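Sugar isomerase (Sinorhizobium meliloti, PDB 3QC0) binds a zinc ion in a xylose isomerase-like TIM barrel and probably acts as a sugar isomerase. Local coordinates at residues Val122-Arg133 / Ile164-Val172. Sequence-based numbering, arbitrary orientation. Where two conformers were deposited one is given.
Sequences VEGIAAVLPHAR and ICETLGPGV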
loop_
_atom_site.group_PDB
_atom_site.type_symbol
_atom_site.label_atom_id
_atom_site.label_comp_id
_atom_site.label_asym_id
_atom_site.label_seq_id
_atom_site.Cartn_x
_atom_site.Cartn_y
_atom_site.Cartn_z
ATOM N N VAL A 122 -19.756 -3.893 -0.003
ATOM C CA VAL A 122 -20.851 -2.929 -0.189
ATOM C C VAL A 122 -22.192 -3.563 0.255
ATOM O O VAL A 122 -22.976 -2.953 0.990
ATOM C CB VAL A 122 -20.915 -2.413 -1.614
ATOM C CG1 VAL A 122 -22.100 -1.464 -1.807
ATOM C CG2 VAL A 122 -19.565 -1.730 -1.955
ATOM N N GLU A 123 -22.451 -4.778 -0.193
ATOM C CA GLU A 123 -23.674 -5.471 0.149
ATOM C C GLU A 123 -23.781 -5.735 1.651
ATOM O O GLU A 123 -24.858 -5.621 2.243
ATOM C CB GLU A 123 -23.749 -6.795 -0.593
ATOM C CG GLU A 123 -23.953 -6.703 -2.075
ATOM C CD GLU A 123 -23.785 -8.090 -2.777
ATOM O OE1 GLU A 123 -23.478 -9.127 -2.121
ATOM O OE2 GLU A 123 -23.947 -8.126 -3.995
ATOM N N GLY A 124 -22.658 -6.030 2.275
ATOM C CA GLY A 124 -22.634 -6.311 3.703
ATOM C C GLY A 124 -22.947 -5.066 4.510
ATOM O O GLY A 124 -23.746 -5.093 5.479
ATOM N N ILE A 125 -22.305 -3.942 4.155
ATOM C CA ILE A 125 -22.603 -2.640 4.800
ATOM C C ILE A 125 -24.060 -2.279 4.618
ATOM O O ILE A 125 -24.728 -1.896 5.583
ATOM C CB ILE A 125 -21.668 -1.518 4.374
ATOM C CG1 ILE A 125 -20.206 -1.926 4.677
ATOM C CG2 ILE A 125 -22.018 -0.222 5.079
ATOM C CD1 ILE A 125 -19.156 -0.946 4.047
ATOM N N ALA A 126 -24.570 -2.473 3.412
ATOM C CA ALA A 126 -25.974 -2.189 3.148
ATOM C C ALA A 126 -26.911 -3.022 4.026
ATOM O O ALA A 126 -27.945 -2.518 4.482
ATOM C CB ALA A 126 -26.301 -2.436 1.714
ATOM N N ALA A 127 -26.515 -4.265 4.299
ATOM C CA ALA A 127 -27.312 -5.180 5.110
ATOM C C ALA A 127 -27.330 -4.760 6.581
ATOM O O ALA A 127 -28.340 -4.957 7.284
ATOM C CB ALA A 127 -26.818 -6.648 4.974
ATOM N N VAL A 128 -26.213 -4.200 7.047
ATOM C CA VAL A 128 -26.050 -3.759 8.429
ATOM C C VAL A 128 -26.690 -2.379 8.672
ATOM O O VAL A 128 -27.150 -2.094 9.777
ATOM C CB VAL A 128 -24.547 -3.730 8.823
ATOM C CG1 VAL A 128 -24.333 -3.148 10.256
ATOM C CG2 VAL A 128 -23.932 -5.147 8.699
ATOM N N LEU A 129 -26.695 -1.530 7.648
ATOM C CA LEU A 129 -27.077 -0.140 7.839
ATOM C C LEU A 129 -28.406 0.048 8.559
ATOM O O LEU A 129 -28.464 0.845 9.497
ATOM C CB LEU A 129 -27.074 0.613 6.507
ATOM C CG LEU A 129 -25.758 1.361 6.226
ATOM C CD1 LEU A 129 -25.617 1.838 4.763
ATOM C CD2 LEU A 129 -25.612 2.524 7.220
ATOM N N PRO A 130 -29.467 -0.680 8.154
ATOM C CA PRO A 130 -30.748 -0.409 8.875
ATOM C C PRO A 130 -30.644 -0.644 10.386
ATOM O O PRO A 130 -31.255 0.109 11.171
ATOM C CB PRO A 130 -31.742 -1.360 8.188
ATOM C CG PRO A 130 -31.142 -1.597 6.801
ATOM C CD PRO A 130 -29.662 -1.618 7.043
ATOM N N HIS A 131 -29.891 -1.673 10.778
ATOM C CA HIS A 131 -29.674 -1.936 12.182
ATOM C C HIS A 131 -28.905 -0.811 12.845
ATOM O O HIS A 131 -29.234 -0.360 13.932
ATOM C CB HIS A 131 -28.961 -3.264 12.332
ATOM C CG HIS A 131 -29.014 -3.802 13.713
ATOM N ND1 HIS A 131 -30.058 -4.564 14.155
ATOM C CD2 HIS A 131 -28.133 -3.724 14.736
ATOM C CE1 HIS A 131 -29.833 -4.915 15.414
ATOM N NE2 HIS A 131 -28.681 -4.397 15.799
ATOM N N ALA A 132 -27.870 -0.327 12.160
ATOM C CA ALA A 132 -27.062 0.755 12.671
ATOM C C ALA A 132 -27.871 2.050 12.792
ATOM O O ALA A 132 -27.776 2.765 13.788
ATOM C CB ALA A 132 -25.810 0.968 11.762
ATOM N N ARG A 133 -28.637 2.369 11.758
ATOM C CA ARG A 133 -29.445 3.598 11.770
ATOM C C ARG A 133 -30.487 3.552 12.887
ATOM O O ARG A 133 -30.635 4.529 13.614
ATOM C CB ARG A 133 -30.062 3.817 10.400
ATOM C CG ARG A 133 -29.045 4.287 9.345
ATOM C CD ARG A 133 -29.677 4.484 7.932
ATOM N NE ARG A 133 -30.196 5.829 7.700
ATOM C CZ ARG A 133 -31.193 6.114 6.861
ATOM N NH1 ARG A 133 -31.820 5.151 6.200
ATOM N NH2 ARG A 133 -31.583 7.363 6.700
ATOM N N ILE A 164 -18.231 4.251 -1.804
ATOM C CA ILE A 164 -19.174 3.365 -1.170
ATOM C C ILE A 164 -20.174 4.172 -0.340
ATOM O O ILE A 164 -21.349 3.850 -0.358
ATOM C CB ILE A 164 -18.450 2.309 -0.286
ATOM C CG1 ILE A 164 -17.516 1.431 -1.148
ATOM C CG2 ILE A 164 -19.459 1.488 0.563
ATOM C CD1 ILE A 164 -16.539 0.553 -0.353
ATOM N N CYS A 165 -19.707 5.181 0.396
ATOM C CA CYS A 165 -20.582 6.070 1.187
ATOM C C CYS A 165 -21.609 6.691 0.281
ATOM O O CYS A 165 -22.782 6.763 0.637
ATOM C CB CYS A 165 -19.789 7.124 1.929
ATOM S SG CYS A 165 -18.804 6.521 3.278
ATOM N N GLU A 166 -21.192 7.144 -0.894
ATOM C CA GLU A 166 -22.165 7.761 -1.817
ATOM C C GLU A 166 -23.200 6.774 -2.312
ATOM O O GLU A 166 -24.388 7.150 -2.525
ATOM C CB GLU A 166 -21.445 8.388 -3.007
ATOM C CG GLU A 166 -20.690 9.619 -2.652
ATOM C CD GLU A 166 -20.380 10.475 -3.872
ATOM O OE1 GLU A 166 -19.611 10.035 -4.759
ATOM O OE2 GLU A 166 -20.921 11.595 -3.948
ATOM N N THR A 167 -22.810 5.529 -2.526
ATOM C CA THR A 167 -23.692 4.474 -3.039
ATOM C C THR A 167 -24.743 4.082 -1.995
ATOM O O THR A 167 -25.933 3.848 -2.311
ATOM C CB THR A 167 -22.904 3.226 -3.428
ATOM O OG1 THR A 167 -22.004 3.519 -4.519
ATOM C CG2 THR A 167 -23.834 2.071 -3.844
ATOM N N LEU A 168 -24.310 4.062 -0.740
ATOM C CA LEU A 168 -25.145 3.494 0.313
ATOM C C LEU A 168 -26.001 4.495 0.998
ATOM O O LEU A 168 -27.014 4.117 1.613
ATOM C CB LEU A 168 -24.255 2.832 1.349
ATOM C CG LEU A 168 -23.590 1.580 0.826
ATOM C CD1 LEU A 168 -22.824 1.015 1.991
ATOM C CD2 LEU A 168 -24.595 0.556 0.212
ATOM N N GLY A 169 -25.557 5.742 1.030
ATOM C CA GLY A 169 -26.351 6.814 1.556
ATOM C C GLY A 169 -26.176 7.095 3.032
ATOM O O GLY A 169 -25.131 6.890 3.606
ATOM N N PRO A 170 -27.234 7.582 3.685
ATOM C CA PRO A 170 -27.024 8.158 5.021
ATOM C C PRO A 170 -26.709 7.113 6.076
ATOM O O PRO A 170 -27.116 5.945 5.910
ATOM C CB PRO A 170 -28.405 8.792 5.363
ATOM C CG PRO A 170 -29.384 8.195 4.349
ATOM C CD PRO A 170 -28.547 7.945 3.117
ATOM N N GLY A 171 -25.915 7.505 7.072
ATOM C CA GLY A 171 -25.548 6.580 8.172
ATOM C C GLY A 171 -24.194 5.916 8.076
ATOM O O GLY A 171 -23.779 5.207 9.006
ATOM N N VAL A 172 -23.529 6.194 6.951
ATOM C CA VAL A 172 -22.210 5.628 6.725
ATOM C C VAL A 172 -21.252 6.750 6.319
ATOM O O VAL A 172 -21.543 7.602 5.467
ATOM C CB VAL A 172 -22.234 4.389 5.778
ATOM C CG1 VAL A 172 -22.717 4.730 4.363
ATOM C CG2 VAL A 172 -20.836 3.693 5.741
#
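With its CG anti to its own carbonyl carbon (chi1 -70°) and CD1 anti to CA, L168 carries both methyls into helix 122-133, where I125, its CG2 anti to the backbone N, turns that methyl to meet CD1. Here two neighbouring outer helices of the TIM barrel pack, their segment axes 10.6 Å apart and crossing at -49°. L168 is a knob in a hole formed by V122, I125, A126 and L129. Its two branches divide the hole: CD1 presses on I125 CG2 at 3.4 Å, tighter than usual for carbons, while CD2 lies 3.8 Å from A126 CB. One turn before A126, V122 splits its methyls, CG1 going to L168 CD2 and CG2 to I164 CG1 at 3.9 Å.

Beyond L168 the chain leaves the helix at G169, whose phi is positive, and makes a type II turn, G169 to V172, into strand 172-177. L129 follows this exit: one of its two deposited conformers sets CD1 3.8 Å from L168 CB and CD2 3.7 Å from G171 O. In one of its own conformers V172 touches I125 CG2 and that copy of L129; strand 139-141 of the barrel wall meets both helices, its I141 touching I125 and I164. At the exposed end R133, in one of two conformers, brings one guanidinium face over P170 CG, which sits toward the rim, nearest NH2 at 3.3 Å.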